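Local structure of type-2Ba cytolytic delta-endotoxin (Bacillus thuringiensis serovar israelensis, 2RCI) at residues Q19-F31 and K183-S195. The protein probably kills the larvae of dipteran insects by making pores in the epithelial cell membrane of the midgut. Numbering follows the deposited sequence.
Sequences QYIAQAIRLTNTF and KMKALTVVQALDS
The Tyr-20 ring lies between Leu-193 and Gln-19: CD2 of Leu-193 sits over one face, 4.0 Å from the ring centroid in a CH-pi contact, and CG of Gln-19 rests on the opposite face, while the backbone O of Asp-194, as modelled, approaches the edge near the ring plane. The amide of Gln-23 is stacked against the carboxylate of Asp-194, their planes 15° apart. Gln-23 sends CG away from the backbone N (chi1 178°) and runs extended from the helix to the end of strand 177-192. There Gln-23 NE2 donates in the amide plane to Ala-192 O at 2.9 Å, almost straight, and through a more bent bond to Gln-191 OE1 at 2.9 Å.

Around the edge of the Arg-26 guanidinium, NH1 and NH2 take one carboxylate oxygen of Asp-194 each in an end-on salt bridge. Arg-26 NH2 meets the syn lone pair of Asp-194 OD1 at 2.9 Å, and Arg-26 NH1 meets Asp-194 OD2 on its syn side at 3.2 Å. A bend at chi3 (71°) turns the group so that NH2 also donates to Gln-191 OE1, while a water joins NE to Gln-191 NE2. Leu-27 CD2 lies 3.3 Å from Gln-191 OE1; Gln-191 NE2 is bonded to Pro-55 O.

Farther along the helix the contact turns apolar, with Phe-31 CZ 3.9 Å from Val-189 CG1. Helix 21-31, part of one of the two helix layers surrounding the beta-sheet of this alpha/beta toxin, thereby packs on the sheet, Phe-31 also touching Leu-139 of strand 132-142 in the same sheet. The chemistry implies a polar fastening of the modelled C-terminal tail to the N-terminal helix, in which buried Gln-191 OE1 takes bonds from Gln-23 and Arg-26 on one face of its plane, both N-H groups of Gln-23 NE2 are used, and the Asp-194 charge is probably balanced by Arg-26.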
loop_
_atom_site.group_PDB
_atom_site.type_symbol
_atom_site.label_atom_id
_atom_site.label_comp_id
_atom_site.label_asym_id
_atom_site.label_seq_id
_atom_site.Cartn_x
_atom_site.Cartn_y
_atom_site.Cartn_z
ATOM N N GLN A 19 19.458 -7.225 10.493
ATOM C CA GLN A 19 19.298 -8.174 11.611
ATOM C C GLN A 19 17.832 -8.478 11.910
ATOM O O GLN A 19 17.515 -9.465 12.602
ATOM C CB GLN A 19 19.995 -7.630 12.850
ATOM C CG GLN A 19 19.296 -6.420 13.431
ATOM C CD GLN A 19 20.156 -5.610 14.364
ATOM O OE1 GLN A 19 20.758 -6.151 15.289
ATOM N NE2 GLN A 19 20.205 -4.298 14.138
ATOM N N TYR A 20 16.943 -7.633 11.378
ATOM C CA TYR A 20 15.522 -7.784 11.587
ATOM C C TYR A 20 14.780 -8.220 10.331
ATOM O O TYR A 20 13.558 -8.301 10.363
ATOM C CB TYR A 20 14.921 -6.492 12.162
ATOM C CG TYR A 20 15.415 -6.214 13.561
ATOM C CD1 TYR A 20 15.164 -7.122 14.583
ATOM C CD2 TYR A 20 16.145 -5.066 13.855
ATOM C CE1 TYR A 20 15.604 -6.891 15.875
ATOM C CE2 TYR A 20 16.617 -4.818 15.147
ATOM C CZ TYR A 20 16.333 -5.737 16.151
ATOM O OH TYR A 20 16.757 -5.532 17.446
ATOM N N ILE A 21 15.513 -8.508 9.248
ATOM C CA ILE A 21 14.898 -8.997 8.000
ATOM C C ILE A 21 14.045 -10.268 8.219
ATOM O O ILE A 21 12.975 -10.405 7.618
ATOM C CB ILE A 21 15.940 -9.176 6.835
ATOM C CG1 ILE A 21 16.409 -7.802 6.301
ATOM C CG2 ILE A 21 15.341 -9.991 5.691
ATOM C CD1 ILE A 21 17.499 -7.859 5.154
ATOM N N ALA A 22 14.519 -11.184 9.073
ATOM C CA ALA A 22 13.772 -12.424 9.382
ATOM C C ALA A 22 12.332 -12.101 9.804
ATOM O O ALA A 22 11.377 -12.673 9.285
ATOM C CB ALA A 22 14.479 -13.203 10.495
ATOM N N GLN A 23 12.194 -11.196 10.769
ATOM C CA GLN A 23 10.885 -10.813 11.313
ATOM C C GLN A 23 9.993 -10.174 10.242
ATOM O O GLN A 23 8.795 -10.468 10.131
ATOM C CB GLN A 23 11.069 -9.856 12.496
ATOM C CG GLN A 23 9.739 -9.355 13.109
ATOM C CD GLN A 23 9.916 -8.883 14.545
ATOM O OE1 GLN A 23 11.030 -8.557 14.973
ATOM N NE2 GLN A 23 8.812 -8.855 15.296
ATOM N N ALA A 24 10.587 -9.286 9.455
ATOM C CA ALA A 24 9.887 -8.688 8.304
ATOM C C ALA A 24 9.360 -9.731 7.306
ATOM O O ALA A 24 8.229 -9.635 6.835
ATOM C CB ALA A 24 10.786 -7.680 7.614
ATOM N N ILE A 25 10.177 -10.741 7.004
ATOM C CA ILE A 25 9.778 -11.795 6.085
ATOM C C ILE A 25 8.605 -12.576 6.670
ATOM O O ILE A 25 7.633 -12.860 5.960
ATOM C CB ILE A 25 10.977 -12.765 5.761
ATOM C CG1 ILE A 25 12.031 -12.052 4.914
ATOM C CG2 ILE A 25 10.478 -14.059 5.049
ATOM C CD1 ILE A 25 13.418 -12.735 4.923
ATOM N N ARG A 26 8.701 -12.910 7.961
ATOM C CA ARG A 26 7.670 -13.705 8.637
ATOM C C ARG A 26 6.319 -12.971 8.548
ATOM O O ARG A 26 5.298 -13.547 8.118
ATOM C CB ARG A 26 8.036 -13.949 10.113
ATOM C CG ARG A 26 6.967 -14.808 10.829
ATOM C CD ARG A 26 7.297 -15.114 12.252
ATOM N NE ARG A 26 7.204 -13.958 13.140
ATOM C CZ ARG A 26 8.253 -13.322 13.642
ATOM N NH1 ARG A 26 9.498 -13.709 13.336
ATOM N NH2 ARG A 26 8.065 -12.301 14.458
ATOM N N LEU A 27 6.345 -11.689 8.933
ATOM C CA LEU A 27 5.122 -10.869 9.004
ATOM C C LEU A 27 4.523 -10.578 7.626
ATOM O O LEU A 27 3.322 -10.607 7.456
ATOM C CB LEU A 27 5.350 -9.601 9.822
ATOM C CG LEU A 27 5.743 -9.800 11.307
ATOM C CD1 LEU A 27 6.163 -8.485 11.984
ATOM C CD2 LEU A 27 4.632 -10.498 12.138
ATOM N N THR A 28 5.377 -10.320 6.641
ATOM C CA THR A 28 4.948 -10.170 5.251
ATOM C C THR A 28 4.287 -11.472 4.770
ATOM O O THR A 28 3.198 -11.444 4.197
ATOM C CB THR A 28 6.157 -9.756 4.382
ATOM O OG1 THR A 28 6.620 -8.474 4.834
ATOM C CG2 THR A 28 5.790 -9.686 2.881
ATOM N N ASN A 29 4.928 -12.618 5.034
ATOM C CA ASN A 29 4.325 -13.922 4.709
ATOM C C ASN A 29 2.941 -14.110 5.332
ATOM O O ASN A 29 2.027 -14.625 4.689
ATOM C CB ASN A 29 5.234 -15.087 5.145
ATOM C CG ASN A 29 6.386 -15.331 4.191
ATOM O OD1 ASN A 29 6.444 -14.756 3.102
ATOM N ND2 ASN A 29 7.308 -16.210 4.588
ATOM N N THR A 30 2.803 -13.677 6.580
ATOM C CA THR A 30 1.570 -13.860 7.354
ATOM C C THR A 30 0.404 -13.105 6.703
ATOM O O THR A 30 -0.708 -13.626 6.607
ATOM C CB THR A 30 1.778 -13.439 8.820
ATOM O OG1 THR A 30 2.786 -14.271 9.402
ATOM C CG2 THR A 30 0.501 -13.611 9.633
ATOM N N PHE A 31 0.681 -11.894 6.221
ATOM C CA PHE A 31 -0.340 -11.099 5.539
ATOM C C PHE A 31 -0.747 -11.515 4.134
ATOM O O PHE A 31 -1.762 -11.035 3.633
ATOM C CB PHE A 31 -0.048 -9.603 5.637
ATOM C CG PHE A 31 -0.324 -9.064 6.983
ATOM C CD1 PHE A 31 0.702 -8.920 7.911
ATOM C CD2 PHE A 31 -1.641 -8.779 7.367
ATOM C CE1 PHE A 31 0.417 -8.468 9.202
ATOM C CE2 PHE A 31 -1.930 -8.333 8.628
ATOM C CZ PHE A 31 -0.906 -8.160 9.555
ATOM N N LYS A 183 -10.312 3.619 -3.523
ATOM C CA LYS A 183 -10.693 3.042 -2.225
ATOM C C LYS A 183 -9.413 2.488 -1.603
ATOM O O LYS A 183 -8.613 1.864 -2.275
ATOM C CB LYS A 183 -11.725 1.904 -2.347
ATOM C CG LYS A 183 -12.296 1.572 -0.972
ATOM C CD LYS A 183 -13.359 0.466 -0.919
ATOM C CE LYS A 183 -13.871 0.387 0.533
ATOM N NZ LYS A 183 -15.207 -0.251 0.692
ATOM N N MET A 184 -9.219 2.778 -0.326
ATOM C CA MET A 184 -8.026 2.370 0.378
ATOM C C MET A 184 -8.397 1.484 1.546
ATOM O O MET A 184 -9.285 1.822 2.323
ATOM C CB MET A 184 -7.346 3.618 0.919
ATOM C CG MET A 184 -5.985 3.393 1.502
ATOM S SD MET A 184 -5.283 5.023 1.758
ATOM C CE MET A 184 -3.744 4.592 2.564
ATOM N N LYS A 185 -7.671 0.382 1.695
ATOM C CA LYS A 185 -7.779 -0.493 2.850
ATOM C C LYS A 185 -6.367 -0.675 3.382
ATOM O O LYS A 185 -5.471 -1.122 2.663
ATOM C CB LYS A 185 -8.348 -1.852 2.450
ATOM C CG LYS A 185 -9.793 -1.818 1.976
ATOM C CD LYS A 185 -10.172 -3.129 1.300
ATOM C CE LYS A 185 -11.676 -3.215 1.098
ATOM N NZ LYS A 185 -11.976 -4.463 0.345
ATOM N N ALA A 186 -6.167 -0.323 4.642
ATOM C CA ALA A 186 -4.826 -0.391 5.215
ATOM C C ALA A 186 -4.919 -0.589 6.732
ATOM O O ALA A 186 -5.919 -0.218 7.375
ATOM C CB ALA A 186 -4.057 0.894 4.883
ATOM N N LEU A 187 -3.880 -1.187 7.299
ATOM C CA LEU A 187 -3.735 -1.203 8.746
ATOM C C LEU A 187 -2.254 -1.136 9.090
ATOM O O LEU A 187 -1.415 -1.583 8.294
ATOM C CB LEU A 187 -4.374 -2.468 9.348
ATOM C CG LEU A 187 -3.711 -3.863 9.181
ATOM C CD1 LEU A 187 -2.422 -4.028 9.971
ATOM C CD2 LEU A 187 -4.683 -4.944 9.659
ATOM N N THR A 188 -1.928 -0.593 10.260
ATOM C CA THR A 188 -0.563 -0.679 10.758
ATOM C C THR A 188 -0.601 -1.541 11.998
ATOM O O THR A 188 -1.383 -1.261 12.920
ATOM C CB THR A 188 0.009 0.697 11.137
ATOM O OG1 THR A 188 -0.123 1.594 10.023
ATOM C CG2 THR A 188 1.454 0.564 11.492
ATOM N N VAL A 189 0.226 -2.587 12.006
ATOM C CA VAL A 189 0.400 -3.418 13.194
ATOM C C VAL A 189 1.859 -3.334 13.665
ATOM O O VAL A 189 2.802 -3.439 12.858
ATOM C CB VAL A 189 -0.063 -4.894 12.936
ATOM C CG1 VAL A 189 0.778 -5.539 11.841
ATOM C CG2 VAL A 189 0.046 -5.743 14.243
ATOM N N VAL A 190 2.048 -3.100 14.960
ATOM C CA VAL A 190 3.388 -3.133 15.519
ATOM C C VAL A 190 3.544 -4.416 16.341
ATOM O O VAL A 190 2.608 -4.832 17.040
ATOM C CB VAL A 190 3.714 -1.874 16.352
ATOM C CG1 VAL A 190 3.639 -0.622 15.470
ATOM C CG2 VAL A 190 2.754 -1.729 17.580
ATOM N N GLN A 191 4.699 -5.060 16.206
ATOM C CA GLN A 191 5.026 -6.245 16.997
ATOM C C GLN A 191 6.381 -6.013 17.657
ATOM O O GLN A 191 7.301 -5.427 17.026
ATOM C CB GLN A 191 5.087 -7.506 16.119
ATOM C CG GLN A 191 5.411 -8.823 16.884
ATOM C CD GLN A 191 5.372 -10.037 15.963
ATOM O OE1 GLN A 191 6.196 -10.169 15.056
ATOM N NE2 GLN A 191 4.414 -10.935 16.196
ATOM N N ALA A 192 6.497 -6.420 18.925
ATOM C CA ALA A 192 7.799 -6.391 19.606
ATOM C C ALA A 192 8.857 -7.062 18.722
ATOM O O ALA A 192 8.611 -8.092 18.094
ATOM C CB ALA A 192 7.740 -7.074 20.998
ATOM N N LEU A 193 10.025 -6.444 18.658
ATOM C CA LEU A 193 11.145 -6.990 17.930
ATOM C C LEU A 193 11.549 -8.327 18.536
ATOM O O LEU A 193 11.671 -8.450 19.708
ATOM C CB LEU A 193 12.322 -6.028 17.893
ATOM C CG LEU A 193 12.248 -4.772 17.057
ATOM C CD1 LEU A 193 13.406 -3.829 17.283
ATOM C CD2 LEU A 193 12.037 -5.028 15.604
ATOM N N ASP A 194 11.591 -9.333 17.705
ATOM C CA ASP A 194 12.711 -10.209 17.475
ATOM C C ASP A 194 13.879 -10.140 18.392
ATOM O O ASP A 194 14.677 -9.335 18.203
ATOM C CB ASP A 194 12.355 -11.636 17.162
ATOM C CG ASP A 194 11.401 -11.788 16.056
ATOM O OD1 ASP A 194 10.242 -11.664 16.330
ATOM O OD2 ASP A 194 11.757 -12.138 14.955
ATOM N N SER A 195 13.973 -11.027 19.350
ATOM C CA SER A 195 15.278 -11.429 19.902
ATOM C C SER A 195 15.990 -12.611 19.240
ATOM O O SER A 195 15.501 -13.721 19.350
ATOM C CB SER A 195 16.210 -10.256 20.221
ATOM O OG SER A 195 16.781 -9.673 19.065
HETATM O O HOH W 1 17.734 -9.981 15.913
HETATM O O HOH W 2 4.674 -13.533 14.481
#